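Local coordinates for putative TetR-family transcriptional regulator (PDB 2HXO), which probably binds DNA as a transcription factor of the TetR family and forms a two-subunit assembly, at residues 124-136 / 145-157. Numbering follows the deposited sequence.
Sequences VAPRIFESLGRQV and HWFTASSALMHYI
M154, present as selenomethionine, reaches F129 and I128 through a folded chain: CG stands anti to the backbone N (chi1 172°), and bends at chi2 and chi3 then turn the methyl CE, beyond the selenium, back to 3.3 Å from F129 CE1 and equally near I128 CG2. The F129 ring lies as a knob among F147, S150, S151 and M154, a local instance of knobs-into-holes packing between helices. The F147 ring plane is near parallel to that of F129, at 27°, but the rings are slid apart, the closest pair being F129 CE2 and F147 CE1, 3.6 Å. S151 OG touches the edge of F129 while also lying over the face of F147; its hydrogen bond to F147 O occupies the hydroxyl. Replacing F129 by an alanine is likely to open a gap beside the M154 methyl and strip S151 and F147 of the ring they pack on in this helix. S150 reciprocates as a knob, its OG 3.5 Å from G133 CA and donating a hydrogen bond, 2.8 Å, to W146 O one turn earlier. L132 CD1 lies against S150 O and L153 CB. V136 sets CG1 on A149 CB, 3.9 Å, and CG2 toward S150 OG and L153 CD1. With segment axes 9.1 Å apart at closest approach, these two helices of the C-terminal TetR domain cross steeply; L153 continues onto helix 214-230, I128 meets helix 60-76, and F147 packs edge-to-face with H212 of the second subunit.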
loop_
_atom_site.group_PDB
_atom_site.type_symbol
_atom_site.label_atom_id
_atom_site.label_comp_id
_atom_site.label_asym_id
_atom_site.label_seq_id
_atom_site.Cartn_x
_atom_site.Cartn_y
_atom_site.Cartn_z
ATOM N N VAL A 124 -10.096 -13.606 -4.577
ATOM C CA VAL A 124 -9.018 -13.482 -3.615
ATOM C C VAL A 124 -9.392 -12.584 -2.440
ATOM O O VAL A 124 -9.118 -12.919 -1.289
ATOM C CB VAL A 124 -7.718 -12.955 -4.270
ATOM C CG1 VAL A 124 -7.860 -11.509 -4.616
ATOM C CG2 VAL A 124 -6.539 -13.140 -3.312
ATOM N N ALA A 125 -10.038 -11.458 -2.732
ATOM C CA ALA A 125 -10.425 -10.519 -1.692
ATOM C C ALA A 125 -11.253 -11.177 -0.588
ATOM O O ALA A 125 -10.851 -11.176 0.577
ATOM C CB ALA A 125 -11.183 -9.352 -2.296
ATOM N N PRO A 126 -12.418 -11.755 -0.936
ATOM C CA PRO A 126 -13.255 -12.400 0.084
ATOM C C PRO A 126 -12.560 -13.509 0.874
ATOM O O PRO A 126 -12.871 -13.733 2.039
ATOM C CB PRO A 126 -14.466 -12.898 -0.720
ATOM C CG PRO A 126 -13.917 -13.066 -2.101
ATOM C CD PRO A 126 -13.047 -11.857 -2.264
ATOM N N ARG A 127 -11.621 -14.204 0.251
ATOM C CA ARG A 127 -10.910 -15.266 0.963
ATOM C C ARG A 127 -9.927 -14.701 2.008
ATOM O O ARG A 127 -9.772 -15.264 3.090
ATOM C CB ARG A 127 -10.202 -16.177 -0.042
ATOM C CG ARG A 127 -11.195 -17.063 -0.769
ATOM C CD ARG A 127 -10.613 -17.793 -1.961
ATOM N NE ARG A 127 -11.556 -18.801 -2.432
ATOM C CZ ARG A 127 -11.561 -19.327 -3.655
ATOM N NH1 ARG A 127 -10.665 -18.944 -4.556
ATOM N NH2 ARG A 127 -12.483 -20.226 -3.981
ATOM N N ILE A 128 -9.284 -13.584 1.685
ATOM C CA ILE A 128 -8.358 -12.947 2.612
ATOM C C ILE A 128 -9.203 -12.384 3.737
ATOM O O ILE A 128 -8.882 -12.530 4.909
ATOM C CB ILE A 128 -7.597 -11.753 1.986
ATOM C CG1 ILE A 128 -6.840 -12.193 0.743
ATOM C CG2 ILE A 128 -6.651 -11.166 3.015
ATOM C CD1 ILE A 128 -5.930 -13.368 0.990
ATOM N N PHE A 129 -10.291 -11.728 3.360
ATOM C CA PHE A 129 -11.177 -11.142 4.342
ATOM C C PHE A 129 -11.796 -12.175 5.270
ATOM O O PHE A 129 -11.988 -11.909 6.449
ATOM C CB PHE A 129 -12.257 -10.304 3.663
ATOM C CG PHE A 129 -11.917 -8.841 3.612
ATOM C CD1 PHE A 129 -11.170 -8.316 2.549
ATOM C CD2 PHE A 129 -12.275 -8.001 4.665
ATOM C CE1 PHE A 129 -10.785 -6.975 2.534
ATOM C CE2 PHE A 129 -11.893 -6.653 4.667
ATOM C CZ PHE A 129 -11.145 -6.136 3.600
ATOM N N GLU A 130 -12.099 -13.359 4.750
ATOM C CA GLU A 130 -12.666 -14.409 5.589
ATOM C C GLU A 130 -11.598 -14.864 6.592
ATOM O O GLU A 130 -11.883 -15.065 7.757
ATOM C CB GLU A 130 -13.105 -15.592 4.726
ATOM C CG GLU A 130 -13.847 -16.695 5.467
ATOM C CD GLU A 130 -15.225 -16.274 5.973
ATOM O OE1 GLU A 130 -15.844 -15.379 5.379
ATOM O OE2 GLU A 130 -15.701 -16.862 6.958
ATOM N N SER A 131 -10.367 -15.015 6.118
ATOM C CA SER A 131 -9.255 -15.441 6.955
ATOM C C SER A 131 -9.010 -14.466 8.106
ATOM O O SER A 131 -8.863 -14.884 9.252
ATOM C CB SER A 131 -7.977 -15.550 6.120
ATOM O OG SER A 131 -8.139 -16.462 5.052
ATOM N N LEU A 132 -8.951 -13.173 7.796
ATOM C CA LEU A 132 -8.720 -12.157 8.812
ATOM C C LEU A 132 -9.935 -11.999 9.731
ATOM O O LEU A 132 -9.789 -11.965 10.958
ATOM C CB LEU A 132 -8.382 -10.821 8.149
ATOM C CG LEU A 132 -7.158 -10.817 7.218
ATOM C CD1 LEU A 132 -7.066 -9.468 6.484
ATOM C CD2 LEU A 132 -5.903 -11.084 8.011
ATOM N N GLY A 133 -11.123 -11.921 9.135
ATOM C CA GLY A 133 -12.350 -11.742 9.899
ATOM C C GLY A 133 -12.606 -12.725 11.036
ATOM O O GLY A 133 -12.951 -12.322 12.157
ATOM N N ARG A 134 -12.444 -14.019 10.754
ATOM C CA ARG A 134 -12.661 -15.049 11.768
ATOM C C ARG A 134 -11.786 -14.818 12.992
ATOM O O ARG A 134 -12.206 -15.090 14.114
ATOM C CB ARG A 134 -12.377 -16.448 11.198
ATOM C CG ARG A 134 -13.388 -16.918 10.153
ATOM C CD ARG A 134 -13.124 -18.354 9.732
ATOM N NE ARG A 134 -13.936 -18.740 8.582
ATOM C CZ ARG A 134 -13.940 -19.960 8.054
ATOM N NH1 ARG A 134 -13.176 -20.916 8.581
ATOM N NH2 ARG A 134 -14.694 -20.222 6.987
ATOM N N GLN A 135 -10.573 -14.321 12.772
ATOM C CA GLN A 135 -9.659 -14.052 13.867
ATOM C C GLN A 135 -10.110 -12.813 14.641
ATOM O O GLN A 135 -9.992 -12.761 15.858
ATOM C CB GLN A 135 -8.237 -13.894 13.326
ATOM C CG GLN A 135 -7.746 -15.141 12.543
ATOM C CD GLN A 135 -7.999 -16.463 13.292
ATOM O OE1 GLN A 135 -7.851 -16.546 14.508
ATOM N NE2 GLN A 135 -8.376 -17.491 12.555
ATOM N N VAL A 136 -10.647 -11.829 13.929
ATOM C CA VAL A 136 -11.151 -10.608 14.541
ATOM C C VAL A 136 -12.321 -10.974 15.450
ATOM O O VAL A 136 -12.437 -10.472 16.565
ATOM C CB VAL A 136 -11.609 -9.599 13.456
ATOM C CG1 VAL A 136 -12.487 -8.534 14.057
ATOM C CG2 VAL A 136 -10.385 -8.968 12.805
ATOM N N HIS A 145 -17.582 -3.518 14.457
ATOM C CA HIS A 145 -16.239 -3.210 13.984
ATOM C C HIS A 145 -15.566 -4.323 13.193
ATOM O O HIS A 145 -14.398 -4.192 12.819
ATOM C CB HIS A 145 -15.356 -2.819 15.162
ATOM C CG HIS A 145 -15.871 -1.646 15.933
ATOM N ND1 HIS A 145 -15.910 -0.369 15.409
ATOM C CD2 HIS A 145 -16.379 -1.558 17.185
ATOM C CE1 HIS A 145 -16.420 0.453 16.308
ATOM N NE2 HIS A 145 -16.713 -0.242 17.394
ATOM N N TRP A 146 -16.291 -5.404 12.917
ATOM C CA TRP A 146 -15.698 -6.531 12.179
ATOM C C TRP A 146 -15.089 -6.129 10.843
ATOM O O TRP A 146 -13.981 -6.559 10.502
ATOM C CB TRP A 146 -16.721 -7.639 11.911
ATOM C CG TRP A 146 -17.173 -8.409 13.109
ATOM C CD1 TRP A 146 -16.685 -8.315 14.380
ATOM C CD2 TRP A 146 -18.262 -9.339 13.162
ATOM N NE1 TRP A 146 -17.418 -9.120 15.233
ATOM C CE2 TRP A 146 -18.392 -9.759 14.510
ATOM C CE3 TRP A 146 -19.147 -9.857 12.202
ATOM C CZ2 TRP A 146 -19.375 -10.670 14.927
ATOM C CZ3 TRP A 146 -20.136 -10.772 12.615
ATOM C CH2 TRP A 146 -20.239 -11.164 13.967
ATOM N N PHE A 147 -15.808 -5.307 10.080
ATOM C CA PHE A 147 -15.303 -4.892 8.781
ATOM C C PHE A 147 -14.190 -3.873 8.915
ATOM O O PHE A 147 -13.193 -3.922 8.187
ATOM C CB PHE A 147 -16.418 -4.311 7.911
ATOM C CG PHE A 147 -16.010 -4.138 6.471
ATOM C CD1 PHE A 147 -15.538 -5.233 5.735
ATOM C CD2 PHE A 147 -16.055 -2.888 5.860
ATOM C CE1 PHE A 147 -15.110 -5.086 4.399
ATOM C CE2 PHE A 147 -15.633 -2.722 4.528
ATOM C CZ PHE A 147 -15.156 -3.830 3.795
ATOM N N THR A 148 -14.361 -2.949 9.853
ATOM C CA THR A 148 -13.362 -1.921 10.079
ATOM C C THR A 148 -12.021 -2.558 10.456
ATOM O O THR A 148 -10.985 -2.274 9.844
ATOM C CB THR A 148 -13.811 -0.953 11.204
ATOM O OG1 THR A 148 -15.062 -0.362 10.853
ATOM C CG2 THR A 148 -12.801 0.153 11.393
ATOM N N ALA A 149 -12.050 -3.429 11.461
ATOM C CA ALA A 149 -10.842 -4.095 11.920
ATOM C C ALA A 149 -10.201 -4.918 10.804
ATOM O O ALA A 149 -8.992 -4.861 10.582
ATOM C CB ALA A 149 -11.165 -4.977 13.106
ATOM N N SER A 150 -11.019 -5.665 10.079
ATOM C CA SER A 150 -10.511 -6.500 8.994
ATOM C C SER A 150 -9.899 -5.702 7.862
ATOM O O SER A 150 -8.842 -6.078 7.337
ATOM C CB SER A 150 -11.630 -7.380 8.447
ATOM O OG SER A 150 -12.054 -8.293 9.442
ATOM N N SER A 151 -10.569 -4.611 7.476
ATOM C CA SER A 151 -10.097 -3.743 6.399
ATOM C C SER A 151 -8.805 -3.062 6.770
ATOM O O SER A 151 -7.945 -2.861 5.913
ATOM C CB SER A 151 -11.137 -2.671 6.064
ATOM O OG SER A 151 -12.275 -3.237 5.441
ATOM N N ALA A 152 -8.668 -2.688 8.044
ATOM C CA ALA A 152 -7.448 -2.038 8.505
ATOM C C ALA A 152 -6.270 -2.998 8.363
ATOM O O ALA A 152 -5.210 -2.612 7.860
ATOM C CB ALA A 152 -7.586 -1.584 9.963
ATOM N N LEU A 153 -6.449 -4.241 8.808
ATOM C CA LEU A 153 -5.369 -5.226 8.687
ATOM C C LEU A 153 -4.985 -5.339 7.210
ATOM O O LEU A 153 -3.812 -5.244 6.846
ATOM C CB LEU A 153 -5.825 -6.584 9.227
ATOM C CG LEU A 153 -5.892 -6.598 10.752
ATOM C CD1 LEU A 153 -6.741 -7.764 11.242
ATOM C CD2 LEU A 153 -4.471 -6.632 11.303
HETATM N N MSE A 154 -5.992 -5.503 6.359
HETATM C CA MSE A 154 -5.766 -5.604 4.924
HETATM C C MSE A 154 -4.990 -4.416 4.347
HETATM O O MSE A 154 -3.984 -4.589 3.652
HETATM C CB MSE A 154 -7.096 -5.713 4.204
HETATM C CG MSE A 154 -6.943 -5.637 2.719
HETATM SE SE MSE A 154 -6.148 -7.259 2.086
HETATM C CE MSE A 154 -7.807 -8.248 1.894
ATOM N N HIS A 155 -5.462 -3.206 4.617
ATOM C CA HIS A 155 -4.794 -2.023 4.095
ATOM C C HIS A 155 -3.361 -1.953 4.595
ATOM O O HIS A 155 -2.455 -1.518 3.876
ATOM C CB HIS A 155 -5.522 -0.734 4.512
ATOM C CG HIS A 155 -6.776 -0.458 3.745
ATOM N ND1 HIS A 155 -7.927 0.152 4.114
ATOM C CD2 HIS A 155 -6.918 -0.762 2.409
ATOM C CE1 HIS A 155 -8.732 0.206 3.004
ATOM N NE2 HIS A 155 -8.102 -0.353 1.987
ATOM N N TYR A 156 -3.147 -2.340 5.846
ATOM C CA TYR A 156 -1.796 -2.314 6.378
ATOM C C TYR A 156 -0.931 -3.305 5.604
ATOM O O TYR A 156 0.176 -2.984 5.174
ATOM C CB TYR A 156 -1.753 -2.685 7.855
ATOM C CG TYR A 156 -0.328 -2.848 8.294
ATOM C CD1 TYR A 156 0.461 -1.738 8.593
ATOM C CD2 TYR A 156 0.280 -4.110 8.282
ATOM C CE1 TYR A 156 1.826 -1.875 8.864
ATOM C CE2 TYR A 156 1.638 -4.259 8.544
ATOM C CZ TYR A 156 2.402 -3.144 8.837
ATOM O OH TYR A 156 3.733 -3.307 9.137
ATOM N N ILE A 157 -1.443 -4.513 5.418
ATOM C CA ILE A 157 -0.692 -5.529 4.699
ATOM C C ILE A 157 -0.314 -5.094 3.277
ATOM O O ILE A 157 0.844 -5.241 2.858
ATOM C CB ILE A 157 -1.478 -6.853 4.670
ATOM C CG1 ILE A 157 -1.546 -7.414 6.096
ATOM C CG2 ILE A 157 -0.806 -7.844 3.727
ATOM C CD1 ILE A 157 -2.544 -8.521 6.307
#